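Local coordinates for protein putative mandelate racemase/muconate lactonizing enzyme (Bordetella bronchiseptica, PDB 3DDM) that is of unknown function but belongs to the enolase superfamily, combining an alpha/beta N-terminal capping domain with a TIM-like beta/alpha barrel, at residues G119-I122 and A123-L127; Q134-W137 and A138-G141; G290-P293 and V294-V298; G315-A318 and S319-L323. The protein carries 1 engineered substitution. All coordinates share one frame; numbering follows the deposited sequence.

Interaction 1 of 4, residues G119-I122 and A123-L127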
loop_
_atom_site.group_PDB
_atom_site.type_symbol
_atom_site.label_atom_id
_atom_site.label_comp_id
_atom_site.label_asym_id
_atom_site.label_seq_id
_atom_site.Cartn_x
_atom_site.Cartn_y
_atom_site.Cartn_z
ATOM N N GLY A 119 3.248 -3.594 -14.738
ATOM C CA GLY A 119 4.367 -4.280 -15.351
ATOM C C GLY A 119 3.918 -5.447 -16.225
ATOM O O GLY A 119 4.462 -5.659 -17.318
ATOM N N LEU A 120 2.933 -6.213 -15.755
ATOM C CA LEU A 120 2.423 -7.350 -16.518
ATOM C C LEU A 120 1.652 -6.916 -17.760
ATOM O O LEU A 120 1.606 -7.655 -18.753
ATOM C CB LEU A 120 1.538 -8.238 -15.642
ATOM C CG LEU A 120 2.324 -9.158 -14.704
ATOM C CD1 LEU A 120 1.384 -9.938 -13.797
ATOM C CD2 LEU A 120 3.163 -10.105 -15.541
ATOM N N ASP A 121 1.048 -5.727 -17.728
ATOM C CA ASP A 121 0.318 -5.257 -18.902
ATOM C C ASP A 121 1.324 -4.868 -19.986
ATOM O O ASP A 121 1.120 -5.137 -21.176
ATOM C CB ASP A 121 -0.568 -4.053 -18.571
ATOM C CG ASP A 121 -1.514 -3.700 -19.718
ATOM O OD1 ASP A 121 -1.229 -2.726 -20.462
ATOM O OD2 ASP A 121 -2.535 -4.422 -19.878
ATOM N N ILE A 122 2.412 -4.231 -19.562
ATOM C CA ILE A 122 3.461 -3.818 -20.482
ATOM C C ILE A 122 4.013 -5.048 -21.213
ATOM O O ILE A 122 4.333 -4.979 -22.396
ATOM C CB ILE A 122 4.616 -3.103 -19.729
ATOM C CG1 ILE A 122 4.160 -1.718 -19.259
ATOM C CG2 ILE A 122 5.843 -3.024 -20.616
ATOM C CD1 ILE A 122 5.185 -0.983 -18.411
ATOM N N ALA A 123 4.107 -6.169 -20.508
ATOM C CA ALA A 123 4.619 -7.396 -21.098
ATOM C C ALA A 123 3.612 -8.066 -22.039
ATOM O O ALA A 123 3.995 -8.627 -23.066
ATOM C CB ALA A 123 5.033 -8.369 -19.992
ATOM N N LEU A 124 2.328 -8.022 -21.682
ATOM C CA LEU A 124 1.296 -8.623 -22.524
ATOM C C LEU A 124 1.149 -7.826 -23.822
ATOM O O LEU A 124 0.894 -8.401 -24.889
ATOM C CB LEU A 124 -0.039 -8.680 -21.779
ATOM C CG LEU A 124 -0.113 -9.743 -20.687
ATOM C CD1 LEU A 124 -1.414 -9.607 -19.923
ATOM C CD2 LEU A 124 0.005 -11.123 -21.309
ATOM N N CYS A 125 1.306 -6.507 -23.732
ATOM C CA CYS A 125 1.222 -5.661 -24.918
ATOM C C CYS A 125 2.473 -5.869 -25.768
ATOM O O CYS A 125 2.402 -5.884 -26.995
ATOM C CB CYS A 125 1.111 -4.186 -24.532
ATOM S SG CYS A 125 -0.478 -3.733 -23.860
ATOM N N ASP A 126 3.615 -6.018 -25.103
ATOM C CA ASP A 126 4.881 -6.252 -25.782
ATOM C C ASP A 126 4.744 -7.585 -26.532
ATOM O O ASP A 126 5.128 -7.704 -27.696
ATOM C CB ASP A 126 6.015 -6.306 -24.746
ATOM C CG ASP A 126 7.365 -6.612 -25.361
ATOM O OD1 ASP A 126 7.796 -5.877 -26.276
ATOM O OD2 ASP A 126 7.997 -7.594 -24.919
ATOM N N LEU A 127 4.173 -8.578 -25.859
ATOM C CA LEU A 127 3.956 -9.890 -26.460
ATOM C C LEU A 127 3.041 -9.786 -27.677
ATOM O O LEU A 127 3.324 -10.356 -28.732
ATOM C CB LEU A 127 3.335 -10.841 -25.434
ATOM C CG LEU A 127 2.727 -12.159 -25.914
ATOM C CD1 LEU A 127 3.714 -12.912 -26.769
ATOM C CD2 LEU A 127 2.319 -12.998 -24.703
#
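Asp121 and Cys125 stand one helical turn apart on helix 110-131, and theirs is the pair in which two side chains come together. The thiol SG of Cys125 lies 3.6 Å from Asp121 OD1. Cys125 holds SG beside its own backbone N (chi1 -73°), which swings the sulfur back along the helix toward the preceding turn. The other oxygen of that carboxylate, OD2, is hydrogen-bonded to Ser289 in the barrel part of the chain.

The tightly packed part is the backbone. Cys125 N donates to Asp121 O at 2.9 Å with a fairly straight N-H (158°), and Leu124 N reaches Leu120 O at 3.0 Å. Asp126 N donates to Ile122 O at 3.0 Å, while the bond from Ala123 N to Gly119 O is longer, 3.2 Å. Carbon atoms of the later turn settle against these carbonyls: Leu124 CG is 3.3 Å from Leu120 O, and Asp126 CB is close to Ile122 O. The looser part lies further out, for Leu120 CD2 stays 5.1 Å from Ala123 CB, its nearest atom in residues 123-127, and the Asp126 carboxylate turns outward. No side faces solvent, since every residue that touches here is buried.

Asp126 ties the helix to its surroundings by accepting from the amides of Trp54 and Leu368. Leu120, Ala123 and Leu124 lie on Val45 of strand 37-46, Leu120 also meets helix 65-81, and Asp121 and Cys125 rest on helix 89-98, which places this turn inside the capping domain, against its contact with the barrel.

Interaction 2 of 4, residues Q134-W137 and A138-G141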
loop_
_atom_site.group_PDB
_atom_site.type_symbol
_atom_site.label_atom_id
_atom_site.label_comp_id
_atom_site.label_asym_id
_atom_site.label_seq_id
_atom_site.Cartn_x
_atom_site.Cartn_y
_atom_site.Cartn_z
ATOM N N GLN A 134 5.168 -6.015 -34.844
ATOM C CA GLN A 134 5.164 -4.552 -34.834
ATOM C C GLN A 134 5.814 -3.897 -33.624
ATOM O O GLN A 134 5.847 -4.462 -32.526
ATOM C CB GLN A 134 3.740 -4.010 -34.883
ATOM C CG GLN A 134 2.930 -4.305 -36.113
ATOM C CD GLN A 134 1.551 -3.679 -36.012
ATOM O OE1 GLN A 134 0.696 -4.138 -35.245
ATOM N NE2 GLN A 134 1.335 -2.604 -36.766
ATOM N N PRO A 135 6.352 -2.682 -33.817
ATOM C CA PRO A 135 6.972 -1.971 -32.704
ATOM C C PRO A 135 5.783 -1.483 -31.861
ATOM O O PRO A 135 4.742 -1.105 -32.413
ATOM C CB PRO A 135 7.718 -0.837 -33.401
ATOM C CG PRO A 135 6.881 -0.567 -34.603
ATOM C CD PRO A 135 6.572 -1.958 -35.082
ATOM N N LEU A 136 5.921 -1.505 -30.537
ATOM C CA LEU A 136 4.829 -1.087 -29.672
ATOM C C LEU A 136 4.178 0.236 -30.107
ATOM O O LEU A 136 2.953 0.362 -30.091
ATOM C CB LEU A 136 5.309 -0.995 -28.220
ATOM C CG LEU A 136 4.498 -1.712 -27.123
ATOM C CD1 LEU A 136 3.179 -2.256 -27.668
ATOM C CD2 LEU A 136 5.326 -2.844 -26.545
ATOM N N TRP A 137 4.974 1.212 -30.519
ATOM C CA TRP A 137 4.384 2.479 -30.928
ATOM C C TRP A 137 3.372 2.333 -32.082
ATOM O O TRP A 137 2.333 2.994 -32.094
ATOM C CB TRP A 137 5.476 3.493 -31.298
ATOM C CG TRP A 137 6.210 3.231 -32.589
ATOM C CD1 TRP A 137 7.439 2.641 -32.739
ATOM C CD2 TRP A 137 5.792 3.618 -33.903
ATOM N NE1 TRP A 137 7.812 2.649 -34.064
ATOM C CE2 TRP A 137 6.820 3.241 -34.800
ATOM C CE3 TRP A 137 4.646 4.249 -34.412
ATOM C CZ2 TRP A 137 6.737 3.480 -36.177
ATOM C CZ3 TRP A 137 4.566 4.485 -35.785
ATOM C CH2 TRP A 137 5.607 4.100 -36.650
ATOM N N ALA A 138 3.668 1.464 -33.044
ATOM C CA ALA A 138 2.770 1.255 -34.179
ATOM C C ALA A 138 1.514 0.515 -33.727
ATOM O O ALA A 138 0.400 0.851 -34.138
ATOM C CB ALA A 138 3.477 0.466 -35.272
ATOM N N TRP A 139 1.714 -0.494 -32.884
ATOM C CA TRP A 139 0.633 -1.295 -32.326
ATOM C C TRP A 139 -0.377 -0.394 -31.587
ATOM O O TRP A 139 -1.590 -0.535 -31.741
ATOM C CB TRP A 139 1.231 -2.297 -31.355
ATOM C CG TRP A 139 0.287 -3.308 -30.835
ATOM C CD1 TRP A 139 -0.095 -4.456 -31.450
ATOM C CD2 TRP A 139 -0.305 -3.331 -29.532
ATOM N NE1 TRP A 139 -0.875 -5.211 -30.609
ATOM C CE2 TRP A 139 -1.022 -4.543 -29.421
ATOM C CE3 TRP A 139 -0.292 -2.450 -28.439
ATOM C CZ2 TRP A 139 -1.724 -4.901 -28.258
ATOM C CZ3 TRP A 139 -0.991 -2.809 -27.278
ATOM C CH2 TRP A 139 -1.694 -4.024 -27.201
ATOM N N LEU A 140 0.138 0.531 -30.781
ATOM C CA LEU A 140 -0.702 1.467 -30.041
ATOM C C LEU A 140 -1.383 2.465 -30.989
ATOM O O LEU A 140 -2.009 3.431 -30.544
ATOM C CB LEU A 140 0.147 2.230 -29.021
ATOM C CG LEU A 140 0.791 1.393 -27.916
ATOM C CD1 LEU A 140 1.856 2.209 -27.185
ATOM C CD2 LEU A 140 -0.285 0.915 -26.965
ATOM N N GLY A 141 -1.248 2.243 -32.291
ATOM C CA GLY A 141 -1.863 3.143 -33.249
ATOM C C GLY A 141 -1.116 4.442 -33.508
ATOM O O GLY A 141 -1.726 5.447 -33.862
#
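Pro135 O is gripped by two amides of the following turn. Trp139 N makes the good bond, 3.1 Å to Pro135 O with its N-H nearly straight (170°), whereas Ala138 N adds a weak, bent one. Pro135 is thereby the N-cap of the short helix 136-139, and Leu140 N continues the ladder with a bond to Leu136 O of 2.9 Å. At the far end Gly141, with positive phi, fits the C-prime position of a Schellman motif that closes the helix.

Two indoles flank this single turn. Trp137 carries its ring between the backbone N and the carbonyl carbon (chi1 72°), laying the ring against Ala138 and Pro135. As a result Ala138 CB sits over one face in a CH-pi contact, 4.1 Å from the centroid of the six-membered ring, and Pro135 CG lies over the same face, toward the rim. Those two aliphatic atoms also touch each other, Pro135 CG to Ala138 CB being 3.6 Å.

Trp139 leads its ring the other way. Leu136 runs beside it in the same direction and brings CD1 to 3.6 Å from Trp139 CE3. At the ring edge, close to its plane, Gln134 OE1 stands 3.9 Å from Trp139 CD1, the amide turned steeply (75°) against the indole.

Outside the turn, Trp137 NE1 is hydrogen-bonded to Gly363 O. Trp139 and Leu136 press on helix 110-131, while Leu140 fits against helix 313-325 and Phe288 of helix 287-300, so the turn bridges capping domain and barrel.

Interaction 3 of 4, residues G290-P293 and V294-V298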
loop_
_atom_site.group_PDB
_atom_site.type_symbol
_atom_site.label_atom_id
_atom_site.label_comp_id
_atom_site.label_asym_id
_atom_site.label_seq_id
_atom_site.Cartn_x
_atom_site.Cartn_y
_atom_site.Cartn_z
ATOM N N GLY A 290 -4.176 0.912 -19.571
ATOM C CA GLY A 290 -4.714 2.011 -18.794
ATOM C C GLY A 290 -4.263 3.402 -19.217
ATOM O O GLY A 290 -5.083 4.315 -19.331
ATOM N N CYS A 291 -2.973 3.567 -19.485
ATOM C CA CYS A 291 -2.444 4.881 -19.830
ATOM C C CYS A 291 -2.683 5.430 -21.231
ATOM O O CYS A 291 -2.703 6.648 -21.406
ATOM C CB CYS A 291 -0.947 4.929 -19.510
ATOM S SG CYS A 291 -0.560 4.704 -17.746
ATOM N N LEU A 292 -2.846 4.567 -22.231
ATOM C CA LEU A 292 -3.084 5.070 -23.583
ATOM C C LEU A 292 -4.346 5.938 -23.580
ATOM O O LEU A 292 -4.310 7.101 -24.011
ATOM C CB LEU A 292 -3.233 3.918 -24.587
ATOM C CG LEU A 292 -3.493 4.297 -26.061
ATOM C CD1 LEU A 292 -2.381 5.224 -26.580
ATOM C CD2 LEU A 292 -3.586 3.006 -26.917
ATOM N N PRO A 293 -5.476 5.391 -23.073
ATOM C CA PRO A 293 -6.725 6.156 -23.028
ATOM C C PRO A 293 -6.552 7.493 -22.317
ATOM O O PRO A 293 -6.940 8.533 -22.850
ATOM C CB PRO A 293 -7.670 5.229 -22.284
ATOM C CG PRO A 293 -7.188 3.874 -22.685
ATOM C CD PRO A 293 -5.695 4.016 -22.583
ATOM N N VAL A 294 -5.957 7.484 -21.127
ATOM C CA VAL A 294 -5.781 8.738 -20.408
ATOM C C VAL A 294 -4.817 9.699 -21.101
ATOM O O VAL A 294 -5.021 10.918 -21.063
ATOM C CB VAL A 294 -5.360 8.503 -18.903
ATOM C CG1 VAL A 294 -4.813 7.111 -18.722
ATOM C CG2 VAL A 294 -4.338 9.545 -18.454
ATOM N N ALA A 295 -3.783 9.170 -21.746
ATOM C CA ALA A 295 -2.830 10.042 -22.434
ATOM C C ALA A 295 -3.501 10.665 -23.659
ATOM O O ALA A 295 -3.308 11.851 -23.958
ATOM C CB ALA A 295 -1.584 9.265 -22.852
ATOM N N ARG A 296 -4.297 9.868 -24.369
ATOM C CA ARG A 296 -4.990 10.392 -25.534
ATOM C C ARG A 296 -5.984 11.440 -25.063
ATOM O O ARG A 296 -6.085 12.524 -25.644
ATOM C CB ARG A 296 -5.697 9.267 -26.293
ATOM C CG ARG A 296 -4.770 8.531 -27.243
ATOM C CD ARG A 296 -5.466 7.437 -28.035
ATOM N NE ARG A 296 -4.525 6.839 -28.982
ATOM C CZ ARG A 296 -4.752 5.734 -29.686
ATOM N NH1 ARG A 296 -5.904 5.083 -29.559
ATOM N NH2 ARG A 296 -3.816 5.276 -30.516
ATOM N N ALA A 297 -6.692 11.120 -23.985
ATOM C CA ALA A 297 -7.674 12.029 -23.412
ATOM C C ALA A 297 -7.022 13.353 -23.026
ATOM O O ALA A 297 -7.575 14.421 -23.285
ATOM C CB ALA A 297 -8.319 11.393 -22.194
ATOM N N VAL A 298 -5.849 13.282 -22.408
ATOM C CA VAL A 298 -5.137 14.489 -21.992
ATOM C C VAL A 298 -4.789 15.385 -23.181
ATOM O O VAL A 298 -5.011 16.599 -23.142
ATOM C CB VAL A 298 -3.825 14.136 -21.227
ATOM C CG1 VAL A 298 -2.923 15.366 -21.126
ATOM C CG2 VAL A 298 -4.160 13.604 -19.831
#
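The guanidinium of Arg296 is the flat group here, and Leu292, one helical turn earlier, covers one of its faces. Leu292 CD2 sits over the centre of the group, 4.0 Å above its plane. The other methyl, CD1, lies over that same face nearer the aliphatic end and comes to 3.6 Å from Arg296 NE. The two side chains cross obliquely. Leu292 CG is anti to its backbone N (chi1 180°), whereas Arg296 leaves the helix with CG beside its backbone N and then runs extended from CG to NE, so that the arginine passes the branched tip of the leucine instead of stopping short of it. The contact is apolar against a charged plane.

Beneath it the two residues are also joined by their backbones: Arg296 N donates to Leu292 O at 2.8 Å. The neighbouring bonds match it: Ala295 N to Cys291 O at 2.8 Å and Ala297 N to Pro293 O at 2.8 Å. Pro293, lacking an N-H, makes no bond to the turn before, and the helix is kinked there. Pro293 and Arg296 are exposed, while Cys291 and Ala295 are buried.

Cys291 and Leu292 meet Leu322 of helix 313-325, and Val294 meets Phe266 of helix 263-272. Strand 275-278, helix 287-300 and strand 304-309 form a beta-alpha-beta unit of the TIM-like barrel characteristic of the enolase superfamily.

Interaction 4 of 4, residues G315-A318 and S319-L323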
loop_
_atom_site.group_PDB
_atom_site.type_symbol
_atom_site.label_atom_id
_atom_site.label_comp_id
_atom_site.label_asym_id
_atom_site.label_seq_id
_atom_site.Cartn_x
_atom_site.Cartn_y
_atom_site.Cartn_z
ATOM N N GLY A 315 11.172 -0.189 -18.703
ATOM C CA GLY A 315 10.097 0.743 -18.429
ATOM C C GLY A 315 10.260 2.017 -19.218
ATOM O O GLY A 315 9.282 2.602 -19.673
ATOM N N LEU A 316 11.502 2.458 -19.376
ATOM C CA LEU A 316 11.775 3.677 -20.131
ATOM C C LEU A 316 11.402 3.491 -21.602
ATOM O O LEU A 316 10.781 4.371 -22.200
ATOM C CB LEU A 316 13.256 4.071 -20.022
ATOM C CG LEU A 316 13.586 5.353 -20.794
ATOM C CD1 LEU A 316 12.721 6.486 -20.275
ATOM C CD2 LEU A 316 15.064 5.693 -20.650
ATOM N N GLN A 317 11.796 2.355 -22.181
ATOM C CA GLN A 317 11.480 2.068 -23.575
ATOM C C GLN A 317 9.959 2.025 -23.725
ATOM O O GLN A 317 9.408 2.555 -24.695
ATOM C CB GLN A 317 12.104 0.731 -24.015
ATOM C CG GLN A 317 13.651 0.747 -24.167
ATOM C CD GLN A 317 14.139 1.268 -25.531
ATOM O OE1 GLN A 317 15.125 2.010 -25.614
ATOM N NE2 GLN A 317 13.459 0.860 -26.602
ATOM N N ALA A 318 9.281 1.419 -22.751
ATOM C CA ALA A 318 7.825 1.323 -22.782
ATOM C C ALA A 318 7.196 2.710 -22.823
ATOM O O ALA A 318 6.193 2.925 -23.508
ATOM C CB ALA A 318 7.318 0.560 -21.567
ATOM N N SER A 319 7.789 3.648 -22.089
ATOM C CA SER A 319 7.284 5.019 -22.049
ATOM C C SER A 319 7.540 5.757 -23.354
ATOM O O SER A 319 6.703 6.545 -23.805
ATOM C CB SER A 319 7.926 5.787 -20.895
ATOM O OG SER A 319 7.649 5.135 -19.668
ATOM N N ALA A 320 8.697 5.507 -23.962
ATOM C CA ALA A 320 9.035 6.157 -25.222
ATOM C C ALA A 320 8.015 5.739 -26.286
ATOM O O ALA A 320 7.565 6.552 -27.096
ATOM C CB ALA A 320 10.441 5.770 -25.652
ATOM N N HIS A 321 7.635 4.469 -26.270
ATOM C CA HIS A 321 6.668 4.002 -27.241
ATOM C C HIS A 321 5.306 4.643 -27.061
ATOM O O HIS A 321 4.667 5.040 -28.043
ATOM C CB HIS A 321 6.566 2.491 -27.171
ATOM C CG HIS A 321 7.690 1.804 -27.872
ATOM N ND1 HIS A 321 7.677 1.564 -29.228
ATOM C CD2 HIS A 321 8.900 1.393 -27.425
ATOM C CE1 HIS A 321 8.834 1.035 -29.587
ATOM N NE2 HIS A 321 9.593 0.922 -28.512
ATOM N N LEU A 322 4.859 4.762 -25.813
ATOM C CA LEU A 322 3.569 5.373 -25.571
ATOM C C LEU A 322 3.583 6.822 -26.044
ATOM O O LEU A 322 2.670 7.249 -26.741
ATOM C CB LEU A 322 3.191 5.295 -24.090
ATOM C CG LEU A 322 1.795 5.863 -23.790
ATOM C CD1 LEU A 322 0.806 5.376 -24.839
ATOM C CD2 LEU A 322 1.353 5.446 -22.421
ATOM N N LEU A 323 4.623 7.573 -25.687
ATOM C CA LEU A 323 4.720 8.970 -26.110
ATOM C C LEU A 323 4.725 9.112 -27.629
ATOM O O LEU A 323 4.214 10.091 -28.172
ATOM C CB LEU A 323 5.983 9.628 -25.549
ATOM C CG LEU A 323 6.187 11.080 -26.014
ATOM C CD1 LEU A 323 4.973 11.938 -25.641
ATOM C CD2 LEU A 323 7.455 11.639 -25.394
#
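Ser319 binds Gly315 twice, one turn back on helix 313-325, the helix of a beta-alpha-beta unit in the TIM-like barrel between strands 304-309 and 334-338. Its N reaches Gly315 O at 3.0 Å, and its hydroxyl OG donates to the same oxygen at 3.0 Å. With OG set beside the serine's own N (chi1 -59°), the two donors come from opposite faces of the carbonyl plane. The hydroxyl is thus satisfied within a buried helix. Ser319 also rests on Tyr309 and Leu335 of the flanking strands.

Ala320 follows with N bonded to Leu316 O at 3.0 Å. Next comes His321, whose N donates to Gln317 O at 3.0 Å (158°); the same oxygen lies at the imidazole edge, near its plane. Both ring nitrogens have partners: ND1 faces the amide of Trp137, and NE2 makes a weak hydrogen bond to Leu368 O. The Gln317 amide links two loops, NE2 bonding Leu368 O and OE1 accepting from Ala351 N.

Leu322 turns its side chain away to helix 287-300, and its N closes the series on Ala318 O at 3.2 Å.

In the fold
Interactions 1 and 2 belong to the N-terminal capping domain, interactions 3 and 4 to the barrel, and the four helical turns converge where the two parts meet. Between interactions 1 and 2, Asp126 CA is 3.5 Å from Leu136 CD2 and Cys125 SG is 3.6 Å from Trp139 CH2. Interaction 2 reaches the barrel through a probable hydrogen bond, Trp137 N to His321 ND1 at 3.0 Å, and by Leu140 CD2 packed 3.9 Å from Leu292 CD2. Leu292 CD1 and Leu322 CD1, 3.6 Å apart, join interactions 3 and 4. Interaction 1 touches interaction 4 through Ile122 CG2, 4.0 Å from Ala318 CB, but not interaction 3, whose centre is about 17 Å from its own.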